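Local structure of uronate isomerase (Caulobacter crescentus, 2Q01) at residues Ala64-His67 / Tyr68-Arg71; Met291-Glu294 / Met295-Ser299; Val318-Leu321 / Asn322-Arg326. The protein catalyses the interconversion of D-glucuronate with D-fructuronate and of D-galacturonate with D-tagaturonate, an aldose-ketose isomerisation in pentose and glucuronate metabolism. One frame throughout, in Å; residues are numbered along the deposited sequence.

Interaction 1 (Ala64-His67 / Tyr68-Arg71); sequences APDH and YLFR
With chi1 of Phe70 at 63°, its CG sits between the backbone N and the carbonyl carbon, and the ring folds back over the start of its own helix to meet His67. The CA of His67 stands over one ring face, 3.7 Å from the Phe70 centroid, a CH-pi contact offset toward the rim. At the edge of this ring, near its plane, Ala64 O lies 3.3 Å from Phe70 CE1. His67 takes the same kind of chi1, 58°, which lays its imidazole alongside Tyr68. The two rings are tilted by only 24° but slid apart, with little overlap.

Asp66 is the N-cap residue. Its carbonyl O accepts from Leu69 N at 3.2 Å, the donor standing above the carbonyl plane, and more weakly from Phe70 N; Arg71 N to His67 O, 3.1 Å, is the next helical bond. The Asp66 carboxylate touches side chains of the first turn, OD1 3.4 Å from Leu69 CG and OD2 near the edge of the Tyr68 ring.

Tyr68 OH bonds to Trp388 O, Arg71 NH2 to Gly329 O and NH1 to Pro373 O of the second subunit. The turn starts helix 67-74 just after helix 58-63, with Leu69 packed against helix 114-126.

Interaction 2 (Met291-Glu294 / Met295-Ser299); sequences MLTE and MAKMS
Glu294 and Lys297, three residues apart on helix 281-302, meet through their charged ends, and Met295 carries the apolar side of the same turn. The glutamate chain bends at chi2 (66°), which curls the carboxylate toward the lysine; the lysine bends in turn at chi3. Lys297 NZ reaches Glu294 OE1 at 3.3 Å, a salt bridge whose hydrogen bond is weak. One water bridges the pair, donating to Glu294 OE1 at 3.1 Å and accepting from Lys297 NZ at 2.9 Å. The other carboxylate oxygen, OE2, is held by Gln290 NE2 one turn earlier, so both ends of the carboxylate have partners. An alanine in place of Glu294 would remove this carboxylate and would probably leave the Lys297 ammonium without its charge mate and set its end free to swing, with Gln290 losing an acceptor.

Met295 lies against the preceding turn: its CG is 3.2 Å from Met291 O, and its CE meets Met291 CE at 3.7 Å, two bent thioether chains crossing at their methyl ends. The regular helical bonds run on alongside, Met295 N to Met291 O at 2.9 Å and Lys297 N to Thr293 O at 3.0 Å.

Met295 touches His235 of helix 228-244 and His252 of strand 249-252, while Lys297 lies on Arg348 and Leu349 of helix 343-349. Helix 281-302 thus packs between two helices and against the four-stranded parallel sheet, consistent with the outer helix layer of this family's TIM-barrel fold.

Interaction 3 (Val318-Leu321 / Asn322-Arg326); sequences VGLL and NSHGR
Val318-Leu321 and Asn322-Arg326 form one short helix and its unwinding end. Asn322 N bonds to Val318 O at 3.1 Å and Ser323 N to Gly319 O at the same distance, the latter nearly straight at 160°. Then two donors share one acceptor: Leu320 O takes His324 N at 2.9 Å, from above the carbonyl plane, and Gly325 N at 3.0 Å, within that plane. The second bond spans five residues, and at Gly325 the chain leaves helical geometry with phi at 108°. A CB here would collide with the carbonyl oxygen of the preceding residue, and this alone calls for glycine. Its CA also makes a CA-H...O contact with Leu321 O.

Among the side chains, Leu320 and His324 meet one turn apart: Leu320 CD1 comes obliquely to within 3.9 Å of His324 ND1. That nitrogen is also joined to Ser323 OG, 2.8 Å away and lying in the plane of the imidazole at its edge, so the bond tends to fix the ring's rotation. Leu321 sends CD1 to 4.1 Å from Gly325 C and so flanks the turn that ends the helix. Asn322 folds its amide back over the first turn, ND2 passing near Val318 O at an angle too poor for a bond.

The guanidinium of Arg326 makes a salt bridge with Glu208 through NH2, and Ser323 O is taken by Ser87 OG. Val318 and Leu320 pack on Thr347 and His377 of the second subunit. A glycine of positive phi just past the last helical turn is a common way to end a helix; here, with the wider i+5 to i bond to Leu320 O, it closes helix 318-323, whose first turn packs on the second subunit.

Overall arrangement
All three are local contacts, each on a different helix: interaction 1 at the first turn of helix 67-74, interaction 2 in the interior of helix 281-302, interaction 3 at the termination of helix 318-323. Interaction 2 is largely buried, with methionines inside and a water-bridged ion pair on its partly exposed side; interaction 1 is partly buried and rests on aromatic rings and carbonyls; interaction 3 lies at the surface and relies mainly on backbone bonds and a glycine. Interactions 1 and 3 lie on the same side of the chain's centre, centres about 15 Å apart, and both touch the second subunit, whereas interaction 2, about 34 Å from interaction 1 between centres, touches no other chain.

Interaction 1 (Ala64-His67 / Tyr68-Arg71)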
loop_
_atom_site.group_PDB
_atom_site.type_symbol
_atom_site.label_atom_id
_atom_site.label_comp_id
_atom_site.label_asym_id
_atom_site.label_seq_id
_atom_site.Cartn_x
_atom_site.Cartn_y
_atom_site.Cartn_z
ATOM N N ALA B 64 1.795 -8.070 32.388
ATOM C CA ALA B 64 0.868 -9.198 32.234
ATOM C C ALA B 64 -0.397 -8.956 31.385
ATOM O O ALA B 64 -0.740 -9.813 30.571
ATOM C CB ALA B 64 0.505 -9.800 33.602
ATOM N N PRO B 65 -1.097 -7.810 31.562
ATOM C CA PRO B 65 -2.300 -7.696 30.735
ATOM C C PRO B 65 -2.097 -7.101 29.328
ATOM O O PRO B 65 -3.056 -7.043 28.552
ATOM C CB PRO B 65 -3.200 -6.784 31.572
ATOM C CG PRO B 65 -2.255 -5.902 32.305
ATOM C CD PRO B 65 -0.939 -6.633 32.440
ATOM N N ASP B 66 -0.879 -6.666 29.000
ATOM C CA ASP B 66 -0.634 -5.992 27.719
ATOM C C ASP B 66 -0.058 -6.927 26.655
ATOM O O ASP B 66 1.116 -7.318 26.719
ATOM C CB ASP B 66 0.258 -4.757 27.901
ATOM C CG ASP B 66 0.256 -3.840 26.679
ATOM O OD1 ASP B 66 1.226 -3.072 26.514
ATOM O OD2 ASP B 66 -0.712 -3.874 25.887
ATOM N N HIS B 67 -0.894 -7.253 25.668
ATOM C CA HIS B 67 -0.521 -8.187 24.605
ATOM C C HIS B 67 0.494 -7.633 23.605
ATOM O O HIS B 67 1.225 -8.406 22.997
ATOM C CB HIS B 67 -1.754 -8.795 23.904
ATOM C CG HIS B 67 -2.675 -7.786 23.291
ATOM N ND1 HIS B 67 -2.513 -7.314 22.005
ATOM C CD2 HIS B 67 -3.782 -7.175 23.777
ATOM C CE1 HIS B 67 -3.472 -6.447 21.731
ATOM N NE2 HIS B 67 -4.256 -6.344 22.790
ATOM N N TYR B 68 0.549 -6.306 23.460
ATOM C CA TYR B 68 1.585 -5.635 22.657
ATOM C C TYR B 68 2.988 -5.977 23.156
ATOM O O TYR B 68 3.924 -6.125 22.360
ATOM C CB TYR B 68 1.421 -4.113 22.711
ATOM C CG TYR B 68 0.302 -3.545 21.873
ATOM C CD1 TYR B 68 -1.004 -3.486 22.364
ATOM C CD2 TYR B 68 0.553 -3.036 20.599
ATOM C CE1 TYR B 68 -2.038 -2.953 21.599
ATOM C CE2 TYR B 68 -0.473 -2.499 19.825
ATOM C CZ TYR B 68 -1.765 -2.461 20.332
ATOM O OH TYR B 68 -2.784 -1.931 19.574
ATOM N N LEU B 69 3.119 -6.099 24.477
ATOM C CA LEU B 69 4.403 -6.371 25.109
ATOM C C LEU B 69 4.797 -7.838 25.054
ATOM O O LEU B 69 5.879 -8.157 24.560
ATOM C CB LEU B 69 4.439 -5.847 26.551
ATOM C CG LEU B 69 4.336 -4.327 26.743
ATOM C CD1 LEU B 69 4.592 -3.966 28.193
ATOM C CD2 LEU B 69 5.278 -3.545 25.823
ATOM N N PHE B 70 3.934 -8.734 25.537
ATOM C CA PHE B 70 4.314 -10.148 25.555
ATOM C C PHE B 70 4.391 -10.844 24.185
ATOM O O PHE B 70 5.081 -11.847 24.054
ATOM C CB PHE B 70 3.604 -10.985 26.648
ATOM C CG PHE B 70 2.100 -11.076 26.526
ATOM C CD1 PHE B 70 1.288 -10.454 27.469
ATOM C CD2 PHE B 70 1.495 -11.848 25.534
ATOM C CE1 PHE B 70 -0.101 -10.552 27.398
ATOM C CE2 PHE B 70 0.105 -11.949 25.450
ATOM C CZ PHE B 70 -0.692 -11.305 26.385
ATOM N N ARG B 71 3.694 -10.305 23.190
ATOM C CA ARG B 71 3.885 -10.734 21.809
ATOM C C ARG B 71 5.364 -10.751 21.435
ATOM O O ARG B 71 5.926 -11.802 21.126
ATOM C CB ARG B 71 3.112 -9.821 20.853
ATOM C CG ARG B 71 1.736 -10.343 20.474
ATOM C CD ARG B 71 1.026 -9.389 19.527
ATOM N NE ARG B 71 1.820 -9.111 18.334
ATOM C CZ ARG B 71 1.648 -9.717 17.164
ATOM N NH1 ARG B 71 2.418 -9.401 16.131
ATOM N NH2 ARG B 71 0.707 -10.641 17.026
#

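Interaction 2 (Met291-Glu294 / Met295-Ser299)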
loop_
_atom_site.group_PDB
_atom_site.type_symbol
_atom_site.label_atom_id
_atom_site.label_comp_id
_atom_site.label_asym_id
_atom_site.label_seq_id
_atom_site.Cartn_x
_atom_site.Cartn_y
_atom_site.Cartn_z
ATOM N N MET B 291 -27.164 -8.931 10.734
ATOM C CA MET B 291 -27.184 -8.239 12.020
ATOM C C MET B 291 -26.523 -6.863 12.010
ATOM O O MET B 291 -26.896 -6.008 12.804
ATOM C CB MET B 291 -26.584 -9.112 13.122
ATOM C CG MET B 291 -27.478 -10.276 13.552
ATOM S SD MET B 291 -29.203 -9.837 13.897
ATOM C CE MET B 291 -28.988 -8.843 15.357
ATOM N N LEU B 292 -25.555 -6.645 11.118
ATOM C CA LEU B 292 -24.976 -5.313 10.935
ATOM C C LEU B 292 -26.045 -4.329 10.490
ATOM O O LEU B 292 -26.137 -3.226 11.025
ATOM C CB LEU B 292 -23.811 -5.326 9.936
ATOM C CG LEU B 292 -22.406 -5.593 10.494
ATOM C CD1 LEU B 292 -21.338 -5.255 9.459
ATOM C CD2 LEU B 292 -22.146 -4.823 11.793
ATOM N N THR B 293 -26.868 -4.753 9.532
ATOM C CA THR B 293 -28.011 -3.970 9.053
ATOM C C THR B 293 -29.088 -3.819 10.129
ATOM O O THR B 293 -29.715 -2.771 10.250
ATOM C CB THR B 293 -28.612 -4.614 7.792
ATOM O OG1 THR B 293 -27.616 -4.635 6.767
ATOM C CG2 THR B 293 -29.831 -3.844 7.271
ATOM N N GLU B 294 -29.275 -4.867 10.923
ATOM C CA GLU B 294 -30.305 -4.873 11.943
ATOM C C GLU B 294 -29.970 -3.901 13.067
ATOM O O GLU B 294 -30.858 -3.213 13.569
ATOM C CB GLU B 294 -30.528 -6.294 12.464
ATOM C CG GLU B 294 -31.985 -6.609 12.788
ATOM C CD GLU B 294 -32.904 -6.624 11.567
ATOM O OE1 GLU B 294 -34.031 -6.088 11.665
ATOM O OE2 GLU B 294 -32.514 -7.172 10.517
ATOM N N MET B 295 -28.682 -3.817 13.420
ATOM C CA MET B 295 -28.199 -2.877 14.445
ATOM C C MET B 295 -28.306 -1.431 13.976
ATOM O O MET B 295 -28.486 -0.527 14.787
ATOM C CB MET B 295 -26.745 -3.170 14.842
ATOM C CG MET B 295 -26.488 -4.490 15.566
ATOM S SD MET B 295 -27.044 -4.583 17.267
ATOM C CE MET B 295 -28.515 -5.576 17.103
ATOM N N ALA B 296 -28.177 -1.225 12.668
ATOM C CA ALA B 296 -28.280 0.094 12.058
ATOM C C ALA B 296 -29.725 0.561 12.009
ATOM O O ALA B 296 -29.995 1.751 12.140
ATOM C CB ALA B 296 -27.703 0.066 10.673
ATOM N N LYS B 297 -30.643 -0.385 11.813
ATOM C CA LYS B 297 -32.083 -0.134 11.870
ATOM C C LYS B 297 -32.562 0.220 13.285
ATOM O O LYS B 297 -33.534 0.959 13.449
ATOM C CB LYS B 297 -32.854 -1.355 11.352
ATOM C CG LYS B 297 -32.823 -1.511 9.837
ATOM C CD LYS B 297 -33.883 -2.480 9.341
ATOM C CE LYS B 297 -33.344 -3.884 9.208
ATOM N NZ LYS B 297 -34.379 -4.820 8.692
ATOM N N MET B 298 -31.887 -0.327 14.299
ATOM C CA MET B 298 -32.157 0.020 15.690
ATOM C C MET B 298 -31.581 1.391 16.012
ATOM O O MET B 298 -32.181 2.156 16.766
ATOM C CB MET B 298 -31.566 -1.021 16.642
ATOM C CG MET B 298 -32.381 -2.297 16.777
ATOM S SD MET B 298 -31.520 -3.541 17.758
ATOM C CE MET B 298 -32.326 -5.022 17.158
ATOM N N SER B 299 -30.422 1.692 15.425
ATOM C CA SER B 299 -29.737 2.980 15.593
ATOM C C SER B 299 -30.536 4.149 15.034
ATOM O O SER B 299 -30.397 5.283 15.496
ATOM C CB SER B 299 -28.366 2.938 14.928
ATOM O OG SER B 299 -27.436 2.250 15.741
HETATM O O HOH W 1 -36.600 -4.737 10.619
#

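Interaction 3 (Val318-Leu321 / Asn322-Arg326)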
loop_
_atom_site.group_PDB
_atom_site.type_symbol
_atom_site.label_atom_id
_atom_site.label_comp_id
_atom_site.label_asym_id
_atom_site.label_seq_id
_atom_site.Cartn_x
_atom_site.Cartn_y
_atom_site.Cartn_z
ATOM N N VAL B 318 -3.387 -21.818 17.255
ATOM C CA VAL B 318 -4.380 -22.784 17.738
ATOM C C VAL B 318 -3.943 -23.381 19.076
ATOM O O VAL B 318 -4.758 -23.514 19.993
ATOM C CB VAL B 318 -4.664 -23.900 16.691
ATOM C CG1 VAL B 318 -5.806 -24.798 17.148
ATOM C CG2 VAL B 318 -5.000 -23.293 15.336
ATOM N N GLY B 319 -2.654 -23.714 19.180
ATOM C CA GLY B 319 -2.064 -24.209 20.422
ATOM C C GLY B 319 -2.237 -23.255 21.590
ATOM O O GLY B 319 -2.597 -23.668 22.695
ATOM N N LEU B 320 -1.999 -21.972 21.330
ATOM C CA LEU B 320 -2.174 -20.902 22.311
ATOM C C LEU B 320 -3.639 -20.670 22.697
ATOM O O LEU B 320 -3.924 -20.256 23.822
ATOM C CB LEU B 320 -1.558 -19.609 21.766
ATOM C CG LEU B 320 -1.372 -18.358 22.626
ATOM C CD1 LEU B 320 -0.327 -18.586 23.706
ATOM C CD2 LEU B 320 -0.982 -17.188 21.743
ATOM N N LEU B 321 -4.559 -20.924 21.767
ATOM C CA LEU B 321 -5.998 -20.836 22.050
ATOM C C LEU B 321 -6.454 -21.950 23.005
ATOM O O LEU B 321 -7.335 -21.734 23.844
ATOM C CB LEU B 321 -6.815 -20.852 20.749
ATOM C CG LEU B 321 -8.344 -20.989 20.802
ATOM C CD1 LEU B 321 -9.005 -19.801 21.491
ATOM C CD2 LEU B 321 -8.917 -21.187 19.405
ATOM N N ASN B 322 -5.842 -23.128 22.878
ATOM C CA ASN B 322 -6.129 -24.253 23.769
ATOM C C ASN B 322 -5.589 -24.029 25.181
ATOM O O ASN B 322 -6.315 -24.211 26.160
ATOM C CB ASN B 322 -5.586 -25.572 23.193
ATOM C CG ASN B 322 -6.290 -25.997 21.907
ATOM O OD1 ASN B 322 -7.480 -25.741 21.715
ATOM N ND2 ASN B 322 -5.549 -26.662 21.023
ATOM N N SER B 323 -4.326 -23.616 25.275
ATOM C CA SER B 323 -3.650 -23.465 26.569
ATOM C C SER B 323 -3.985 -22.177 27.319
ATOM O O SER B 323 -4.150 -22.203 28.537
ATOM C CB SER B 323 -2.130 -23.613 26.417
ATOM O OG SER B 323 -1.593 -22.588 25.603
ATOM N N HIS B 324 -4.084 -21.061 26.597
ATOM C CA HIS B 324 -4.265 -19.742 27.219
ATOM C C HIS B 324 -5.595 -19.062 26.904
ATOM O O HIS B 324 -6.167 -18.392 27.766
ATOM C CB HIS B 324 -3.106 -18.810 26.854
ATOM C CG HIS B 324 -1.813 -19.168 27.517
ATOM N ND1 HIS B 324 -1.055 -20.253 27.131
ATOM C CD2 HIS B 324 -1.141 -18.582 28.534
ATOM C CE1 HIS B 324 0.028 -20.321 27.884
ATOM N NE2 HIS B 324 0.001 -19.319 28.742
ATOM N N GLY B 325 -6.072 -19.211 25.674
ATOM C CA GLY B 325 -7.375 -18.665 25.298
ATOM C C GLY B 325 -7.318 -17.458 24.384
ATOM O O GLY B 325 -6.372 -17.300 23.603
ATOM N N ARG B 326 -8.339 -16.610 24.488
ATOM C CA ARG B 326 -8.471 -15.426 23.636
ATOM C C ARG B 326 -7.578 -14.255 24.063
ATOM O O ARG B 326 -7.072 -14.231 25.192
ATOM C CB ARG B 326 -9.935 -14.985 23.572
ATOM C CG ARG B 326 -10.693 -15.555 22.381
ATOM C CD ARG B 326 -12.039 -14.879 22.222
ATOM N NE ARG B 326 -12.364 -14.584 20.824
ATOM C CZ ARG B 326 -13.009 -15.407 20.001
ATOM N NH1 ARG B 326 -13.257 -15.035 18.750
ATOM N NH2 ARG B 326 -13.406 -16.601 20.419
#